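Local atomic coordinates of polyphosphate kinase (Porphyromonas gingivalis, PDB entry 2O8R), a protein that probably catalyses the reversible transfer of the terminal phosphate of ATP to a growing chain of inorganic polyphosphate. Residues L540-G545 / Y594-R599; I565-R570 / I585-L590. The protein carries 3 engineered substitutions. One frame throughout, in Å; residues are numbered along the deposited sequence.

Contact 1 of 2, residues L540-G545 / Y594-R599. With SO4 (sulfate ion), chain F.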
ATOM      1  N   LEU A 540      12.559  40.168  -0.823  1.00 59.40           N
ATOM      2  CA  LEU A 540      13.006  38.875  -1.310  1.00 52.73           C
ATOM      3  C   LEU A 540      11.907  37.884  -1.006  1.00 56.38           C
ATOM      4  O   LEU A 540      11.618  37.610   0.155  1.00 60.27           O
ATOM      5  CB  LEU A 540      14.331  38.485  -0.657  1.00 50.18           C
ATOM      6  CG  LEU A 540      15.115  37.245  -1.113  1.00 69.74           C
ATOM      7  CD1 LEU A 540      14.849  36.822  -2.551  1.00 54.81           C
ATOM      8  CD2 LEU A 540      16.595  37.472  -0.907  1.00 59.78           C
ATOM      9  N   LEU A 541      11.284  37.368  -2.062  1.00 55.00           N
ATOM     10  CA  LEU A 541      10.069  36.571  -1.929  1.00 38.62           C
ATOM     11  C   LEU A 541      10.180  35.228  -2.663  1.00 41.13           C
ATOM     12  O   LEU A 541      10.409  35.191  -3.871  1.00 46.84           O
ATOM     13  CB  LEU A 541       8.899  37.348  -2.501  1.00 43.79           C
ATOM     14  CG  LEU A 541       8.462  38.690  -1.943  1.00 49.62           C
ATOM     15  CD1 LEU A 541       7.378  39.200  -2.864  1.00 38.40           C
ATOM     16  CD2 LEU A 541       7.937  38.543  -0.522  1.00 61.99           C
ATOM     17  N   LYS A 542      10.018  34.124  -1.933  1.00 47.78           N
ATOM     18  CA  LYS A 542      10.102  32.794  -2.533  1.00 43.25           C
ATOM     19  C   LYS A 542       8.835  31.996  -2.297  1.00 48.37           C
ATOM     20  O   LYS A 542       8.409  31.837  -1.160  1.00 41.54           O
ATOM     21  CB  LYS A 542      11.274  32.024  -1.966  1.00 43.37           C
ATOM     22  CG  LYS A 542      11.342  30.577  -2.423  1.00 42.57           C
ATOM     23  CD  LYS A 542      12.505  29.845  -1.760  1.00 22.29           C
ATOM     24  CE  LYS A 542      12.540  28.425  -2.192  1.00 41.47           C
ATOM     25  NZ  LYS A 542      13.115  28.413  -3.536  1.00 41.03           N
HETATM   26  N   MSE A 543       8.242  31.498  -3.376  1.00 47.36           N
HETATM   27  CA  MSE A 543       7.076  30.640  -3.263  1.00 50.06           C
HETATM   28  C   MSE A 543       6.879  29.707  -4.461  1.00 50.45           C
HETATM   29  O   MSE A 543       7.577  29.801  -5.469  1.00 48.81           O
HETATM   30  CB  MSE A 543       5.847  31.482  -3.060  1.00 45.83           C
HETATM   31  CG  MSE A 543       5.519  32.372  -4.228  1.00 69.18           C
HETATM   32 SE   MSE A 543       4.493  33.900  -3.602  1.00 72.91          SE
HETATM   33  CE  MSE A 543       4.270  33.386  -1.710  1.00 81.40           C
ATOM     34  N   ASN A 544       5.933  28.788  -4.325  1.00 36.08           N
ATOM     35  CA  ASN A 544       5.664  27.823  -5.366  1.00 52.64           C
ATOM     36  C   ASN A 544       4.856  28.495  -6.453  1.00 48.43           C
ATOM     37  O   ASN A 544       5.028  28.201  -7.632  1.00 53.67           O
ATOM     38  CB  ASN A 544       4.922  26.596  -4.818  1.00 44.64           C
ATOM     39  CG  ASN A 544       5.777  25.754  -3.881  1.00 60.31           C
ATOM     40  OD1 ASN A 544       5.602  25.791  -2.665  1.00 61.23           O
ATOM     41  ND2 ASN A 544       6.699  24.987  -4.445  1.00 54.81           N
ATOM     42  N   GLY A 545       3.995  29.425  -6.057  1.00 48.27           N
ATOM     43  CA  GLY A 545       3.122  30.089  -7.014  1.00 47.57           C
ATOM     44  C   GLY A 545       2.753  31.515  -6.682  1.00 46.46           C
ATOM     45  O   GLY A 545       2.516  31.851  -5.523  1.00 31.18           O
ATOM     46  N   TYR A 594      15.634  18.573  -5.892  1.00 40.29           N
ATOM     47  CA  TYR A 594      14.688  18.745  -4.801  1.00 42.97           C
ATOM     48  C   TYR A 594      13.603  19.685  -5.250  1.00 44.69           C
ATOM     49  O   TYR A 594      13.863  20.626  -5.993  1.00 51.58           O
ATOM     50  CB  TYR A 594      15.347  19.337  -3.549  1.00 46.75           C
ATOM     51  CG  TYR A 594      16.509  18.557  -2.990  1.00 54.88           C
ATOM     52  CD1 TYR A 594      16.562  17.174  -3.076  1.00 52.59           C
ATOM     53  CD2 TYR A 594      17.538  19.209  -2.337  1.00 54.75           C
ATOM     54  CE1 TYR A 594      17.616  16.479  -2.569  1.00 48.20           C
ATOM     55  CE2 TYR A 594      18.589  18.520  -1.818  1.00 52.38           C
ATOM     56  CZ  TYR A 594      18.633  17.159  -1.939  1.00 56.34           C
ATOM     57  OH  TYR A 594      19.706  16.476  -1.414  1.00 66.28           O
ATOM     58  N   LEU A 595      12.382  19.439  -4.802  1.00 41.65           N
ATOM     59  CA  LEU A 595      11.296  20.334  -5.142  1.00 43.10           C
ATOM     60  C   LEU A 595      11.376  21.542  -4.211  1.00 57.22           C
ATOM     61  O   LEU A 595      11.291  21.416  -2.981  1.00 51.39           O
ATOM     62  CB  LEU A 595       9.955  19.608  -5.075  1.00 35.05           C
ATOM     63  CG  LEU A 595       8.695  20.327  -5.549  1.00 51.56           C
ATOM     64  CD1 LEU A 595       7.814  19.447  -6.428  1.00 33.55           C
ATOM     65  CD2 LEU A 595       7.928  20.778  -4.355  1.00 40.45           C
ATOM     66  N   GLU A 596      11.586  22.705  -4.820  1.00 62.57           N
ATOM     67  CA  GLU A 596      11.758  23.960  -4.098  1.00 49.08           C
ATOM     68  C   GLU A 596      10.428  24.432  -3.542  1.00 53.21           C
ATOM     69  O   GLU A 596       9.680  25.161  -4.188  1.00 53.67           O
ATOM     70  CB  GLU A 596      12.358  25.007  -5.023  1.00 35.41           C
ATOM     71  CG  GLU A 596      13.817  24.769  -5.362  1.00 45.19           C
ATOM     72  CD  GLU A 596      14.749  24.990  -4.179  1.00 44.29           C
ATOM     73  OE1 GLU A 596      14.441  25.822  -3.304  1.00 54.40           O
ATOM     74  OE2 GLU A 596      15.798  24.330  -4.122  1.00 52.08           O
ATOM     75  N   HIS A 597      10.141  24.017  -2.319  1.00 43.64           N
ATOM     76  CA  HIS A 597       8.782  24.082  -1.861  1.00 39.12           C
ATOM     77  C   HIS A 597       8.611  25.115  -0.781  1.00 34.80           C
ATOM     78  O   HIS A 597       7.489  25.447  -0.421  1.00 40.75           O
ATOM     79  CB  HIS A 597       8.340  22.694  -1.377  1.00 29.12           C
ATOM     80  CG  HIS A 597       6.886  22.605  -1.057  1.00 41.80           C
ATOM     81  ND1 HIS A 597       6.399  22.734   0.226  1.00 40.87           N
ATOM     82  CD2 HIS A 597       5.810  22.424  -1.855  1.00 36.06           C
ATOM     83  CE1 HIS A 597       5.086  22.617   0.204  1.00 40.79           C
ATOM     84  NE2 HIS A 597       4.705  22.425  -1.046  1.00 45.14           N
ATOM     85  N   SER A 598       9.721  25.619  -0.252  1.00 53.37           N
ATOM     86  CA  SER A 598       9.675  26.658   0.779  1.00 52.93           C
ATOM     87  C   SER A 598       8.866  27.859   0.311  1.00 59.61           C
ATOM     88  O   SER A 598       8.872  28.219  -0.880  1.00 51.01           O
ATOM     89  CB  SER A 598      11.085  27.126   1.149  1.00 51.22           C
ATOM     90  OG  SER A 598      11.782  26.136   1.875  1.00 94.04           O
ATOM     91  N   ARG A 599       8.157  28.467   1.254  1.00 56.48           N
ATOM     92  CA  ARG A 599       7.529  29.764   1.029  1.00 42.97           C
ATOM     93  C   ARG A 599       8.057  30.723   2.082  1.00 45.27           C
ATOM     94  O   ARG A 599       7.795  30.555   3.280  1.00 62.71           O
ATOM     95  CB  ARG A 599       6.013  29.647   1.097  1.00 48.86           C
ATOM     96  CG  ARG A 599       5.449  28.586   0.175  1.00 54.25           C
ATOM     97  CD  ARG A 599       4.229  27.959   0.775  1.00 56.47           C
ATOM     98  NE  ARG A 599       3.516  27.173  -0.215  1.00 64.26           N
ATOM     99  CZ  ARG A 599       3.187  25.894  -0.074  1.00 67.44           C
ATOM    100  NH1 ARG A 599       3.485  25.245   1.039  1.00 52.01           N
ATOM    101  NH2 ARG A 599       2.539  25.269  -1.053  1.00 60.06           N
TER
HETATM  102  S   SO4 F 707       1.244  21.914  -0.530  1.00 81.62           S
HETATM  103  O1  SO4 F 707       2.374  21.155  -1.062  1.00 92.46           O
HETATM  104  O2  SO4 F 707       0.429  22.405  -1.652  1.00 68.92           O
HETATM  105  O3  SO4 F 707       0.437  21.046   0.325  1.00102.70           O
HETATM  106  O4  SO4 F 707       1.737  22.996   0.316  1.00 68.69           O
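Met543, a selenomethionine, and Arg599 bring their CA atoms to 4.4 Å, where the touching parts of the two backbones run 124° apart. The contact lies at the C-terminal end of strand 538-543 in a phospholipase D-like domain, and the His597-x-Arg599 spacing recalls the HxK motif of that superfamily. On one side Lys542 leaves its strand with CG anti to the backbone N and bends at chi4 (77°), which carries NZ to Glu596. This salt bridge, Lys542 NZ to Glu596 OE1 at 2.9 Å, meets the carboxylate oxygen on its anti side, and the two side chains cross at about a right angle. Gln649 bonds to both Lys542 NZ and Glu596 OE1, so the buried charges share a neutral partner. One bond back from the ammonium, Lys542 CE packs on Ser598 CB at 3.9 Å. Further on, the end of the Asn544 side chain comes over the rim of the His597 ring, on one face, and likewise over the rim of the Arg599 guanidinium, the amide and ring planes being 48° apart. Asp476 holds His597 ND1, and Asp617 pairs with Arg599 NE. The remaining nitrogens of both groups turn to a sulfate ion, probably from the crystallisation liquor, in a place consistent with the predicted ATP site. His597 NE2 donates to sulfate O1 at 2.7 Å, while O4 receives both Arg599 NH1 at 2.9 Å and Arg599 NH2 at 2.8 Å.

Contact 2 of 2, residues I565-R570 / I585-L590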
ATOM      1  N   ILE A 565      12.582  44.177  -6.307  1.00 63.86           N
ATOM      2  CA  ILE A 565      11.998  42.890  -5.939  1.00 61.48           C
ATOM      3  C   ILE A 565      12.682  41.666  -6.586  1.00 65.75           C
ATOM      4  O   ILE A 565      12.786  41.569  -7.817  1.00 54.58           O
ATOM      5  CB  ILE A 565      10.472  42.848  -6.246  1.00 59.81           C
ATOM      6  CG1 ILE A 565       9.781  44.155  -5.836  1.00 39.02           C
ATOM      7  CG2 ILE A 565       9.828  41.662  -5.545  1.00 62.06           C
ATOM      8  CD1 ILE A 565       8.328  44.256  -6.252  1.00 51.92           C
ATOM      9  N   ASP A 566      13.137  40.739  -5.742  1.00 56.75           N
ATOM     10  CA  ASP A 566      13.540  39.412  -6.195  1.00 52.86           C
ATOM     11  C   ASP A 566      12.473  38.365  -5.875  1.00 52.24           C
ATOM     12  O   ASP A 566      12.171  38.106  -4.707  1.00 55.52           O
ATOM     13  CB  ASP A 566      14.849  39.000  -5.542  1.00 56.30           C
ATOM     14  CG  ASP A 566      16.046  39.292  -6.401  1.00 47.74           C
ATOM     15  OD1 ASP A 566      16.058  38.903  -7.587  1.00 67.94           O
ATOM     16  OD2 ASP A 566      16.995  39.905  -5.879  1.00 69.33           O
ATOM     17  N   LEU A 567      11.910  37.775  -6.923  1.00 51.93           N
ATOM     18  CA  LEU A 567      10.956  36.688  -6.801  1.00 47.47           C
ATOM     19  C   LEU A 567      11.636  35.392  -7.162  1.00 46.22           C
ATOM     20  O   LEU A 567      12.248  35.289  -8.219  1.00 48.62           O
ATOM     21  CB  LEU A 567       9.787  36.881  -7.762  1.00 53.29           C
ATOM     22  CG  LEU A 567       8.753  37.944  -7.396  1.00 73.10           C
ATOM     23  CD1 LEU A 567       7.796  38.159  -8.547  1.00 57.61           C
ATOM     24  CD2 LEU A 567       7.991  37.532  -6.156  1.00 79.99           C
ATOM     25  N   ILE A 568      11.529  34.402  -6.282  1.00 52.88           N
ATOM     26  CA  ILE A 568      11.955  33.041  -6.591  1.00 43.54           C
ATOM     27  C   ILE A 568      10.700  32.153  -6.596  1.00 48.28           C
ATOM     28  O   ILE A 568      10.211  31.714  -5.546  1.00 51.91           O
ATOM     29  CB  ILE A 568      13.026  32.553  -5.597  1.00 52.49           C
ATOM     30  CG1 ILE A 568      14.215  33.519  -5.573  1.00 26.82           C
ATOM     31  CG2 ILE A 568      13.507  31.169  -5.958  1.00 27.67           C
ATOM     32  CD1 ILE A 568      15.301  33.151  -4.570  1.00 38.10           C
ATOM     33  N   VAL A 569      10.155  31.941  -7.792  1.00 48.94           N
ATOM     34  CA  VAL A 569       8.903  31.195  -7.983  1.00 48.39           C
ATOM     35  C   VAL A 569       9.078  30.035  -8.952  1.00 53.61           C
ATOM     36  O   VAL A 569       9.385  30.260 -10.119  1.00 58.33           O
ATOM     37  CB  VAL A 569       7.804  32.093  -8.542  1.00 44.63           C
ATOM     38  CG1 VAL A 569       6.540  31.280  -8.809  1.00 48.35           C
ATOM     39  CG2 VAL A 569       7.513  33.198  -7.569  1.00 37.08           C
ATOM     40  N   ARG A 570       8.884  28.801  -8.489  1.00 57.54           N
ATOM     41  CA  ARG A 570       9.157  27.665  -9.370  1.00 68.46           C
ATOM     42  C   ARG A 570       8.001  27.326 -10.296  1.00 61.32           C
ATOM     43  O   ARG A 570       8.215  26.971 -11.453  1.00 66.00           O
ATOM     44  CB  ARG A 570       9.676  26.429  -8.620  1.00 72.31           C
ATOM     45  CG  ARG A 570       8.761  25.884  -7.588  1.00 65.46           C
ATOM     46  CD  ARG A 570       9.001  24.412  -7.321  1.00 39.87           C
ATOM     47  NE  ARG A 570       7.732  23.843  -6.871  1.00 54.57           N
ATOM     48  CZ  ARG A 570       7.060  22.892  -7.507  1.00 48.16           C
ATOM     49  NH1 ARG A 570       7.563  22.327  -8.597  1.00 42.44           N
ATOM     50  NH2 ARG A 570       5.898  22.482  -7.030  1.00 53.62           N
ATOM     51  N   ILE A 585      11.728  44.499 -10.884  1.00 67.35           N
ATOM     52  CA  ILE A 585      11.518  43.123 -10.453  1.00 56.75           C
ATOM     53  C   ILE A 585      12.379  42.134 -11.238  1.00 58.63           C
ATOM     54  O   ILE A 585      12.458  42.210 -12.463  1.00 65.70           O
ATOM     55  CB  ILE A 585      10.027  42.724 -10.545  1.00 64.90           C
ATOM     56  CG1 ILE A 585       9.151  43.838  -9.963  1.00 67.91           C
ATOM     57  CG2 ILE A 585       9.778  41.395  -9.808  1.00 61.19           C
ATOM     58  CD1 ILE A 585       7.679  43.525  -9.872  1.00 52.71           C
ATOM     59  N   ARG A 586      13.038  41.225 -10.518  1.00 62.01           N
ATOM     60  CA  ARG A 586      13.720  40.070 -11.129  1.00 57.58           C
ATOM     61  C   ARG A 586      13.012  38.781 -10.730  1.00 60.56           C
ATOM     62  O   ARG A 586      12.734  38.551  -9.557  1.00 66.62           O
ATOM     63  CB  ARG A 586      15.192  39.992 -10.713  1.00 54.35           C
ATOM     64  CG  ARG A 586      16.077  41.025 -11.365  1.00 45.86           C
ATOM     65  CD  ARG A 586      17.549  40.647 -11.357  1.00 79.97           C
ATOM     66  NE  ARG A 586      18.031  40.067 -10.097  1.00108.52           N
ATOM     67  CZ  ARG A 586      18.256  40.731  -8.958  1.00107.62           C
ATOM     68  NH1 ARG A 586      18.008  42.039  -8.844  1.00 78.58           N
ATOM     69  NH2 ARG A 586      18.722  40.063  -7.909  1.00 92.98           N
ATOM     70  N   VAL A 587      12.725  37.942 -11.715  1.00 68.63           N
ATOM     71  CA  VAL A 587      12.004  36.702 -11.480  1.00 58.14           C
ATOM     72  C   VAL A 587      12.889  35.490 -11.747  1.00 65.66           C
ATOM     73  O   VAL A 587      13.339  35.245 -12.878  1.00 66.31           O
ATOM     74  CB  VAL A 587      10.746  36.622 -12.345  1.00 58.61           C
ATOM     75  CG1 VAL A 587      10.078  35.268 -12.188  1.00 33.12           C
ATOM     76  CG2 VAL A 587       9.789  37.736 -11.970  1.00 63.53           C
ATOM     77  N   THR A 588      13.128  34.731 -10.689  1.00 55.16           N
ATOM     78  CA  THR A 588      13.936  33.536 -10.788  1.00 58.83           C
ATOM     79  C   THR A 588      13.094  32.296 -10.540  1.00 57.31           C
ATOM     80  O   THR A 588      12.402  32.189  -9.529  1.00 54.00           O
ATOM     81  CB  THR A 588      15.102  33.590  -9.804  1.00 54.57           C
ATOM     82  OG1 THR A 588      15.891  34.752 -10.094  1.00 60.95           O
ATOM     83  CG2 THR A 588      15.968  32.338  -9.908  1.00 53.98           C
ATOM     84  N   ARG A 589      13.135  31.377 -11.493  1.00 49.79           N
ATOM     85  CA  ARG A 589      12.615  30.048 -11.279  1.00 48.98           C
ATOM     86  C   ARG A 589      13.778  29.091 -11.045  1.00 54.23           C
ATOM     87  O   ARG A 589      14.644  28.918 -11.906  1.00 49.18           O
ATOM     88  CB  ARG A 589      11.815  29.602 -12.479  1.00 42.82           C
ATOM     89  CG  ARG A 589      11.531  28.131 -12.523  1.00 50.16           C
ATOM     90  CD  ARG A 589      10.789  27.819 -13.796  1.00 59.09           C
ATOM     91  NE  ARG A 589       9.420  28.290 -13.688  1.00 58.31           N
ATOM     92  CZ  ARG A 589       8.675  28.682 -14.711  1.00 53.77           C
ATOM     93  NH1 ARG A 589       9.167  28.668 -15.939  1.00 67.02           N
ATOM     94  NH2 ARG A 589       7.433  29.093 -14.495  1.00 45.16           N
ATOM     95  N   LEU A 590      13.797  28.490  -9.860  1.00 57.78           N
ATOM     96  CA  LEU A 590      14.777  27.473  -9.537  1.00 56.10           C
ATOM     97  C   LEU A 590      14.120  26.102  -9.537  1.00 49.30           C
ATOM     98  O   LEU A 590      13.231  25.837  -8.727  1.00 52.46           O
ATOM     99  CB  LEU A 590      15.417  27.752  -8.174  1.00 54.26           C
ATOM    100  CG  LEU A 590      16.478  26.727  -7.769  1.00 51.03           C
ATOM    101  CD1 LEU A 590      17.610  26.693  -8.790  1.00 37.54           C
ATOM    102  CD2 LEU A 590      16.998  27.006  -6.355  1.00 39.02           C
TER
HETATM  103  O   HOH W   1      14.837  36.776  -8.836  1.00 36.38           O
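Ile565 and Ile585 lie side by side and point the same way near the start of two adjacent parallel strands, their CD1 atoms 3.7 Å apart. This is the close-packed face of the contact. Leu567 continues it: its CD1 sits 4.0 Å from Val587 CG2 and equally near Ile585 CG2, touching two branches of the partner strand, while Leu575 and Pro577 from a loop pack on Ile585 and Val587. Between the strands, whose axes are 20° apart, the ladder consists of four hydrogen bonds, from Arg586 N to Ile565 O, Leu567 N to Arg586 O, Thr588 N to Leu567 O and Val569 N to Thr588 O. The last of these is the most bent. Strands 564-569 and 585-589 belong to the central sheet of the C-terminal phospholipase D-like domain; strand 538-543 flanks the first of them, and the connection between the pair contains no helix. The face carrying Asp566, Arg586, Ile568 and Thr588 is more polar, and it opens to solvent at Arg586. There the arginine bends at chi3 (-42°) and its guanidinium stands 83° to the Asp566 carboxylate, with OD1 over one of its faces. The salt bridge is made by one nitrogen, Arg586 NH2, 2.7 Å from Asp566 OD2, an oxygen that Tyr538 also bonds. A water beside them lies 2.8 Å from Asp566 OD1 and 2.6 Å from Thr588 OG1, which has a further partner in Lys668. Farther along the same face Ile568 is covered by helix 636-651. Past the ladder, Arg589 NE reaches Arg570 O at 2.9 Å, approaching from above the carbonyl plane, and Arg589 NH1 bonds to Asn665 and Ser19.

How the contacts relate
Both contacts are buried and meet in one sheet, where strand 538-543 of contact 1 pairs with strand 564-569 of contact 2; strand 595-596 of contact 1 belongs to a different sheet. Probable hydrogen bonds run from Leu541 N to Asp566 O and from Ile568 N to Leu541 O. Contact 2 is a regular parallel ladder with one apolar face, and Arg586 marks its exposed margin. Contact 1 lies where the strand gives way to loop, and its chemistry is that of charged side chains beside a sulfate ion. The two converge at the predicted ATP site: Arg570, just past the end of strand 564-569, approaches Asn544 and Glu596, its side chain about 5 Å from that of His597.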